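Local atomic coordinates of phosphoacetylglucosamine mutase (Aspergillus lentulus, PDB entry 5O9X), a protein that catalyses the interconversion of N-acetylglucosamine 6-phosphate and N-acetylglucosamine 1-phosphate, a phosphomutase step on the way to UDP-N-acetylglucosamine. Residues R140-G143 / V144-A148. The protein carries 1 engineered substitution. Sequence-based numbering, arbitrary orientation.
Sequences RLIG and VLSAA. Unlike the reference sequence in segment 140-143: I142 (reference Val).
S146 turns its hydroxyl back onto the preceding turn of helix 138-151, where OG gives a hydrogen bond to I142 O at 2.7 Å. The same carbonyl oxygen also takes the backbone bond from S146 N, at 2.8 Å. The two donors arrive from opposite faces of the carbonyl plane, N tilted 27° from it and OG 35°. With chi1 at -66°, OG sits beside the serine's own backbone N and anti to its own carbonyl carbon, which is what brings the hydroxyl within range of I142 O. Around this pair the helix keeps its regular i to i+4 bonding: L145 N bonds L141 O at 2.8 Å, while V144 N to R140 O is longer at 3.1 Å.

The packed side faces the sheet of domain I. I142 CD1 meets L145 CD2 at 4.1 Å, the side chains slanting across one another, and both press on F130 of strand 127-132; L141 and I142 also touch V66, and L145 touches V64, both residues of strand 61-66. V144 lies on another flank, CG2 against R140 O at 3.6 Å, with N40 and Y44 of helix 40-56 and Y17 beyond it.

Looser is the side where G143 is exposed: it brings no side chain, and A147 N bonds G143 O at 3.0 Å. The side chain of R140, also exposed, runs away from the turn, its NH1 hydrogen-bonded to N40 OD1 and A36 O.

In the crossover from strand 127-132 to strand 155-161, then, apolar contacts seat the helix on the sheet, whereas the serine hydroxyl spends its hydrogen on its own helix, probably drawing extra electron density toward I142 O.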
loop_
_atom_site.group_PDB
_atom_site.type_symbol
_atom_site.label_atom_id
_atom_site.label_comp_id
_atom_site.label_asym_id
_atom_site.label_seq_id
_atom_site.Cartn_x
_atom_site.Cartn_y
_atom_site.Cartn_z
ATOM N N ARG A 140 0.054 18.314 15.414
ATOM C CA ARG A 140 -0.432 17.991 16.791
ATOM C C ARG A 140 -0.056 16.571 17.149
ATOM O O ARG A 140 0.486 16.337 18.230
ATOM C CB ARG A 140 -1.975 18.153 16.979
ATOM C CG ARG A 140 -2.447 18.154 18.467
ATOM C CD ARG A 140 -3.686 17.273 18.812
ATOM N NE ARG A 140 -4.577 17.382 17.716
ATOM C CZ ARG A 140 -5.360 16.494 17.125
ATOM N NH1 ARG A 140 -5.685 15.257 17.562
ATOM N NH2 ARG A 140 -5.950 17.001 16.061
ATOM N N LEU A 141 -0.411 15.610 16.273
ATOM C CA LEU A 141 -0.078 14.190 16.520
ATOM C C LEU A 141 1.416 13.871 16.634
ATOM O O LEU A 141 1.842 13.102 17.532
ATOM C CB LEU A 141 -0.810 13.237 15.527
ATOM C CG LEU A 141 -2.361 13.378 15.537
ATOM C CD1 LEU A 141 -3.032 12.546 14.422
ATOM C CD2 LEU A 141 -2.988 13.073 16.916
ATOM N N ILE A 142 2.230 14.433 15.757
ATOM C CA ILE A 142 3.711 14.377 15.922
ATOM C C ILE A 142 4.191 14.964 17.334
ATOM O O ILE A 142 5.106 14.411 17.945
ATOM C CB ILE A 142 4.380 15.067 14.658
ATOM C CG1 ILE A 142 4.747 14.045 13.584
ATOM C CG2 ILE A 142 5.584 15.941 14.924
ATOM C CD1 ILE A 142 4.165 12.698 13.692
ATOM N N GLY A 143 3.587 16.061 17.785
ATOM C CA GLY A 143 3.770 16.563 19.188
ATOM C C GLY A 143 3.521 15.480 20.225
ATOM O O GLY A 143 4.317 15.292 21.156
ATOM N N VAL A 144 2.413 14.744 20.066
ATOM C CA VAL A 144 2.043 13.687 21.030
ATOM C C VAL A 144 3.042 12.556 20.965
ATOM O O VAL A 144 3.553 12.058 22.044
ATOM C CB VAL A 144 0.610 13.114 20.790
ATOM C CG1 VAL A 144 0.327 11.940 21.766
ATOM C CG2 VAL A 144 -0.488 14.183 20.885
ATOM N N LEU A 145 3.301 12.084 19.729
ATOM C CA LEU A 145 4.336 11.071 19.508
ATOM C C LEU A 145 5.687 11.415 20.172
ATOM O O LEU A 145 6.323 10.551 20.876
ATOM C CB LEU A 145 4.523 10.798 17.999
ATOM C CG LEU A 145 5.442 9.666 17.595
ATOM C CD1 LEU A 145 4.864 8.348 18.110
ATOM C CD2 LEU A 145 5.490 9.645 16.041
ATOM N N SER A 146 6.126 12.642 19.928
ATOM C CA SER A 146 7.360 13.197 20.521
ATOM C C SER A 146 7.330 13.152 22.050
ATOM O O SER A 146 8.337 12.808 22.651
ATOM C CB SER A 146 7.505 14.655 20.063
ATOM O OG SER A 146 7.732 14.656 18.647
ATOM N N ALA A 147 6.215 13.568 22.638
ATOM C CA ALA A 147 5.963 13.460 24.081
ATOM C C ALA A 147 6.106 12.037 24.628
ATOM O O ALA A 147 6.803 11.887 25.645
ATOM C CB ALA A 147 4.639 14.145 24.511
ATOM N N ALA A 148 5.510 11.017 23.967
ATOM C CA ALA A 148 5.735 9.601 24.314
ATOM C C ALA A 148 7.195 9.181 24.237
ATOM O O ALA A 148 7.701 8.628 25.184
ATOM C CB ALA A 148 4.864 8.624 23.463
#